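Local coordinates for protein O-succinylhomoserine sulfhydrylase (Mycobacterium tuberculosis, PDB 3NDN) that probably makes L-homocysteine from O-succinyl-L-homoserine and hydrogen sulfide in methionine biosynthesis, using pyridoxal 5'-phosphate as cofactor, at residues Arg122-Arg127 with Ser157-Ala162; Arg352-Ser357 with Asp403-Asp408. All coordinates share one frame; numbering follows the deposited sequence. Where two conformers were deposited one is given.

Contact 1: Arg122-Arg127 with Ser157-Ala162; sequences RLVAAR and SQWERA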
loop_
_atom_site.group_PDB
_atom_site.type_symbol
_atom_site.label_atom_id
_atom_site.label_comp_id
_atom_site.label_asym_id
_atom_site.label_seq_id
_atom_site.Cartn_x
_atom_site.Cartn_y
_atom_site.Cartn_z
ATOM N N ARG A 122 -31.549 -28.356 -6.932
ATOM C CA ARG A 122 -31.976 -28.614 -5.542
ATOM C C ARG A 122 -30.807 -28.540 -4.540
ATOM O O ARG A 122 -29.767 -29.167 -4.761
ATOM C CB ARG A 122 -32.636 -30.000 -5.472
ATOM C CG ARG A 122 -33.219 -30.410 -4.108
ATOM C CD ARG A 122 -34.085 -31.691 -4.232
ATOM N NE ARG A 122 -34.974 -31.867 -3.077
ATOM C CZ ARG A 122 -34.658 -32.546 -1.979
ATOM N NH1 ARG A 122 -33.477 -33.146 -1.881
ATOM N NH2 ARG A 122 -35.532 -32.639 -0.982
ATOM N N LEU A 123 -31.010 -27.797 -3.446
ATOM C CA LEU A 123 -30.019 -27.635 -2.360
ATOM C C LEU A 123 -30.568 -28.147 -1.025
ATOM O O LEU A 123 -31.714 -27.862 -0.685
ATOM C CB LEU A 123 -29.617 -26.139 -2.221
ATOM C CG LEU A 123 -28.909 -25.609 -0.956
ATOM C CD1 LEU A 123 -27.525 -26.228 -0.783
ATOM C CD2 LEU A 123 -28.796 -24.076 -0.935
ATOM N N VAL A 124 -29.758 -28.911 -0.286
ATOM C CA VAL A 124 -30.077 -29.261 1.108
ATOM C C VAL A 124 -29.060 -28.608 2.063
ATOM O O VAL A 124 -27.860 -28.870 1.977
ATOM C CB VAL A 124 -30.139 -30.798 1.322
ATOM C CG1 VAL A 124 -30.406 -31.139 2.784
ATOM C CG2 VAL A 124 -31.223 -31.419 0.429
ATOM N N ALA A 125 -29.543 -27.775 2.982
ATOM C CA ALA A 125 -28.640 -27.001 3.847
ATOM C C ALA A 125 -28.992 -27.161 5.312
ATOM O O ALA A 125 -30.158 -27.349 5.634
ATOM C CB ALA A 125 -28.695 -25.523 3.463
ATOM N N ALA A 126 -27.992 -27.090 6.196
ATOM C CA ALA A 126 -28.237 -26.987 7.647
ATOM C C ALA A 126 -28.836 -25.614 7.963
ATOM O O ALA A 126 -28.579 -24.643 7.246
ATOM C CB ALA A 126 -26.949 -27.195 8.434
ATOM N N ARG A 127 -29.621 -25.535 9.035
ATOM C CA ARG A 127 -30.339 -24.305 9.404
ATOM C C ARG A 127 -29.468 -23.340 10.212
ATOM O O ARG A 127 -29.661 -22.122 10.139
ATOM C CB ARG A 127 -31.636 -24.635 10.177
ATOM C CG ARG A 127 -32.689 -23.517 10.128
ATOM C CD ARG A 127 -34.021 -23.920 10.785
ATOM N NE ARG A 127 -34.904 -24.688 9.899
ATOM C CZ ARG A 127 -35.102 -26.007 9.974
ATOM N NH1 ARG A 127 -34.481 -26.746 10.889
ATOM N NH2 ARG A 127 -35.931 -26.598 9.123
ATOM N N SER A 157 -30.998 -38.446 10.876
ATOM C CA SER A 157 -32.236 -38.980 10.297
ATOM C C SER A 157 -32.940 -37.933 9.418
ATOM O O SER A 157 -33.651 -38.287 8.481
ATOM C CB SER A 157 -33.172 -39.578 11.363
ATOM O OG SER A 157 -33.769 -38.592 12.180
ATOM N N GLN A 158 -32.714 -36.652 9.708
ATOM C CA GLN A 158 -33.273 -35.565 8.896
ATOM C C GLN A 158 -32.477 -35.412 7.594
ATOM O O GLN A 158 -33.061 -35.162 6.537
ATOM C CB GLN A 158 -33.287 -34.233 9.652
ATOM C CG GLN A 158 -34.239 -34.162 10.829
ATOM C CD GLN A 158 -34.286 -32.780 11.467
ATOM O OE1 GLN A 158 -34.343 -31.762 10.778
ATOM N NE2 GLN A 158 -34.263 -32.744 12.794
ATOM N N TRP A 159 -31.148 -35.554 7.688
ATOM C CA TRP A 159 -30.273 -35.594 6.515
ATOM C C TRP A 159 -30.686 -36.754 5.595
ATOM O O TRP A 159 -30.755 -36.596 4.372
ATOM C CB TRP A 159 -28.798 -35.757 6.927
ATOM C CG TRP A 159 -28.076 -34.488 7.434
ATOM C CD1 TRP A 159 -27.679 -34.232 8.724
ATOM C CD2 TRP A 159 -27.648 -33.349 6.654
ATOM N NE1 TRP A 159 -27.039 -33.008 8.794
ATOM C CE2 TRP A 159 -27.012 -32.443 7.545
ATOM C CE3 TRP A 159 -27.746 -33.004 5.297
ATOM C CZ2 TRP A 159 -26.480 -31.205 7.118
ATOM C CZ3 TRP A 159 -27.222 -31.769 4.869
ATOM C CH2 TRP A 159 -26.588 -30.890 5.781
ATOM N N GLU A 160 -30.952 -37.919 6.186
ATOM C CA GLU A 160 -31.325 -39.093 5.399
ATOM C C GLU A 160 -32.632 -38.861 4.629
ATOM O O GLU A 160 -32.698 -39.133 3.425
ATOM C CB GLU A 160 -31.385 -40.357 6.272
ATOM C CG GLU A 160 -31.629 -41.639 5.477
ATOM C CD GLU A 160 -31.057 -42.881 6.150
ATOM O OE1 GLU A 160 -30.762 -42.841 7.368
ATOM O OE2 GLU A 160 -30.901 -43.907 5.450
ATOM N N ARG A 161 -33.642 -38.319 5.308
ATOM C CA ARG A 161 -34.944 -38.028 4.675
ATOM C C ARG A 161 -34.872 -36.978 3.558
ATOM O O ARG A 161 -35.478 -37.155 2.504
ATOM C CB ARG A 161 -36.009 -37.657 5.719
ATOM C CG ARG A 161 -36.395 -38.832 6.634
ATOM C CD ARG A 161 -37.641 -38.548 7.484
ATOM N NE ARG A 161 -37.429 -37.501 8.496
ATOM C CZ ARG A 161 -36.942 -37.706 9.722
ATOM N NH1 ARG A 161 -36.591 -38.923 10.121
ATOM N NH2 ARG A 161 -36.798 -36.684 10.555
ATOM N N ALA A 162 -34.135 -35.893 3.788
ATOM C CA ALA A 162 -33.967 -34.845 2.768
ATOM C C ALA A 162 -33.179 -35.319 1.552
ATOM O O ALA A 162 -33.417 -34.842 0.440
ATOM C CB ALA A 162 -33.312 -33.602 3.368
#
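Val124 is the apolar centre of this contact. Its CG1 lies anti to the backbone N (chi1 177°) and meets two helix residues at once. Val124 CG1 is 3.9 Å from both Ala162 CB and Trp159 CZ3. The indole points its six-membered ring toward the strand, and Val124 and Trp159 slide past each other in opposite directions. Trp159 CH2 lies 4.1 Å from Ala126 N, and CZ2 lies near Ala126 CB. The other end of the ring system is held too, because Trp159 NE1 bonds to the carbonyl of Gly153. Val151, Val170, Val188 and Leu191 also touch the indole.

The partly exposed end is polar. Arg122 extends from CG to NE, and its NH1 donates to Ala162 O at 2.9 Å. The oxygen lies in the guanidinium plane, and NH1 meets it nearly along the C=O axis. Arg122 NH2 adds a weak bond to the same oxygen, and NH1 also bonds to Thr167. The guanidinium thus ties off a carbonyl at the C-terminal end of the helix. On its outward side, Glu160 and Arg161 are exposed. Strand 122-126 and the helix run almost antiparallel, at 174°. This is helix-on-sheet packing in the three-layer alpha/beta/alpha large domain of fold-type I PLP enzymes.

Contact 2: Arg352-Ser357 with Asp403-Asp408; sequences RLIDIS and DDLIAD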
loop_
_atom_site.group_PDB
_atom_site.type_symbol
_atom_site.label_atom_id
_atom_site.label_comp_id
_atom_site.label_asym_id
_atom_site.label_seq_id
_atom_site.Cartn_x
_atom_site.Cartn_y
_atom_site.Cartn_z
ATOM N N ARG A 352 -11.856 -3.877 30.369
ATOM C CA ARG A 352 -10.887 -2.780 30.175
ATOM C C ARG A 352 -9.699 -3.131 29.248
ATOM O O ARG A 352 -8.867 -2.261 28.947
ATOM C CB ARG A 352 -10.383 -2.251 31.530
ATOM C CG ARG A 352 -11.456 -1.542 32.401
ATOM C CD ARG A 352 -11.853 -0.157 31.817
ATOM N NE ARG A 352 -12.941 0.497 32.559
ATOM C CZ ARG A 352 -14.245 0.302 32.344
ATOM N NH1 ARG A 352 -14.671 -0.547 31.413
ATOM N NH2 ARG A 352 -15.137 0.956 33.072
ATOM N N LEU A 353 -9.613 -4.394 28.820
ATOM C CA LEU A 353 -8.587 -4.847 27.856
ATOM C C LEU A 353 -9.201 -5.361 26.548
ATOM O O LEU A 353 -8.769 -4.968 25.451
ATOM C CB LEU A 353 -7.649 -5.911 28.481
ATOM C CG LEU A 353 -6.452 -6.422 27.655
ATOM C CD1 LEU A 353 -5.363 -5.349 27.478
ATOM C CD2 LEU A 353 -5.826 -7.688 28.252
ATOM N N ILE A 354 -10.180 -6.254 26.678
ATOM C CA ILE A 354 -10.927 -6.826 25.545
ATOM C C ILE A 354 -11.888 -5.751 24.981
ATOM O O ILE A 354 -12.559 -5.078 25.758
ATOM C CB ILE A 354 -11.690 -8.116 26.007
ATOM C CG1 ILE A 354 -10.704 -9.213 26.454
ATOM C CG2 ILE A 354 -12.645 -8.660 24.927
ATOM C CD1 ILE A 354 -11.324 -10.327 27.323
ATOM N N ASP A 355 -11.905 -5.568 23.649
ATOM C CA ASP A 355 -12.805 -4.611 22.959
ATOM C C ASP A 355 -14.191 -5.206 22.690
ATOM O O ASP A 355 -14.300 -6.396 22.410
ATOM C CB ASP A 355 -12.239 -4.191 21.565
ATOM C CG ASP A 355 -10.939 -3.379 21.633
ATOM O OD1 ASP A 355 -10.881 -2.341 22.330
ATOM O OD2 ASP A 355 -9.972 -3.758 20.921
ATOM N N ILE A 356 -15.242 -4.374 22.729
ATOM C CA ILE A 356 -16.615 -4.786 22.314
ATOM C C ILE A 356 -16.711 -4.685 20.776
ATOM O O ILE A 356 -16.593 -3.595 20.224
ATOM C CB ILE A 356 -17.721 -3.894 22.989
ATOM C CG1 ILE A 356 -17.640 -3.967 24.512
ATOM C CG2 ILE A 356 -19.148 -4.267 22.509
ATOM C CD1 ILE A 356 -18.469 -2.886 25.244
ATOM N N SER A 357 -16.905 -5.825 20.097
ATOM C CA SER A 357 -16.873 -5.907 18.617
ATOM C C SER A 357 -17.401 -7.266 18.144
ATOM O O SER A 357 -17.216 -8.273 18.834
ATOM C CB SER A 357 -15.444 -5.708 18.099
ATOM O OG SER A 357 -15.382 -5.639 16.677
ATOM N N ASP A 403 -2.869 -14.812 31.010
ATOM C CA ASP A 403 -3.088 -14.318 32.372
ATOM C C ASP A 403 -3.725 -12.924 32.404
ATOM O O ASP A 403 -4.525 -12.630 33.281
ATOM C CB ASP A 403 -1.762 -14.293 33.152
ATOM C CG ASP A 403 -1.191 -15.686 33.406
ATOM O OD1 ASP A 403 -1.971 -16.673 33.492
ATOM O OD2 ASP A 403 0.051 -15.776 33.553
ATOM N N ASP A 404 -3.357 -12.058 31.459
ATOM C CA ASP A 404 -3.914 -10.705 31.397
ATOM C C ASP A 404 -5.398 -10.763 30.967
ATOM O O ASP A 404 -6.217 -9.972 31.448
ATOM C CB ASP A 404 -3.120 -9.801 30.421
ATOM C CG ASP A 404 -1.702 -9.438 30.921
ATOM O OD1 ASP A 404 -1.458 -9.385 32.144
ATOM O OD2 ASP A 404 -0.819 -9.170 30.066
ATOM N N LEU A 405 -5.732 -11.693 30.068
ATOM C CA LEU A 405 -7.120 -11.866 29.593
ATOM C C LEU A 405 -8.039 -12.435 30.691
ATOM O O LEU A 405 -9.176 -11.971 30.866
ATOM C CB LEU A 405 -7.172 -12.736 28.335
ATOM C CG LEU A 405 -6.560 -12.151 27.039
ATOM C CD1 LEU A 405 -6.361 -13.228 25.984
ATOM C CD2 LEU A 405 -7.440 -11.012 26.485
ATOM N N ILE A 406 -7.547 -13.442 31.404
ATOM C CA ILE A 406 -8.279 -14.029 32.547
ATOM C C ILE A 406 -8.560 -13.002 33.648
ATOM O O ILE A 406 -9.678 -12.941 34.166
ATOM C CB ILE A 406 -7.585 -15.316 33.088
ATOM C CG1 ILE A 406 -7.816 -16.467 32.101
ATOM C CG2 ILE A 406 -8.146 -15.703 34.478
ATOM C CD1 ILE A 406 -6.901 -17.675 32.268
ATOM N N ALA A 407 -7.554 -12.200 33.996
ATOM C CA ALA A 407 -7.722 -11.078 34.910
ATOM C C ALA A 407 -8.839 -10.105 34.480
ATOM O O ALA A 407 -9.627 -9.691 35.315
ATOM C CB ALA A 407 -6.391 -10.315 35.106
ATOM N N ASP A 408 -8.882 -9.726 33.194
ATOM C CA ASP A 408 -9.912 -8.810 32.666
ATOM C C ASP A 408 -11.314 -9.423 32.731
ATOM O O ASP A 408 -12.282 -8.739 33.064
ATOM C CB ASP A 408 -9.573 -8.386 31.207
ATOM C CG ASP A 408 -10.363 -7.145 30.728
ATOM O OD1 ASP A 408 -10.602 -6.211 31.533
ATOM O OD2 ASP A 408 -10.713 -7.077 29.520
#
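Asp408 OD2 accepts two backbone hydrogen bonds, from Leu353 N and Ile354 N, both at 3.0 Å. The bond from Ile354 N is nearly straight (174°), while that from Leu353 N is more bent (147°). Both N-H groups come from above the carboxylate plane. The other oxygen, Asp408 OD1, takes Arg352 N at 2.9 Å through its syn lone pair. Three consecutive amides therefore grip one carboxylate. The site belongs to the C-terminal domain of the trans-sulfuration enzyme fold, where helix 402-413 packs beside the turn leading into strand 355-356, outermost in its sheet within the subunit.

Asp408 is buried. Its CG stands anti to the backbone N (chi1 -164°), which carries the carboxylate out from the helix to the turn. The three N-H groups probably stabilise its negative charge. The Arg352 guanidinium is not in contact with the carboxylate; its NH1 bonds instead to the carbonyl of Asp349.

The contact lies next to a subunit interface. Asp404 OD2 bonds to Thr29 and to the amide of Ser26 of a neighbouring subunit, and Asp355 makes salt bridges with Arg33 and Arg38 of that same subunit.

Apolar groups fill in beside the bonds. Leu353 has its CG anti to the backbone N and sends CD2 over the preceding helical turn, crossing Asp404 obliquely. Leu405 and Ile354 cross at about a right angle, and Leu405 CD2 sits 3.7 Å from Ile354 CG1 and 4.0 Å from Ile354 CD1.

In the fold
Contact 1 closes before contact 2 opens along the chain. Their centres are about 40 Å apart, and their nearest atoms about 21 Å, so they do not touch. They share no sheet. Strand 122-126 lies inside the seven-stranded mixed sheet, between strands 169-173 and 147-151. Strand 355-356 is an outer strand of the five-stranded mixed sheet within the subunit, and helix 402-413 is the last helix of the chain. Each contact sets a helix against a different part of the fold. No other subunit touches the segments of contact 1. Contact 2 is within reach of two neighbouring subunits, in keeping with a homotetramer. Contact 1 is thus internal to one subunit, whereas contact 2 lies where subunits meet.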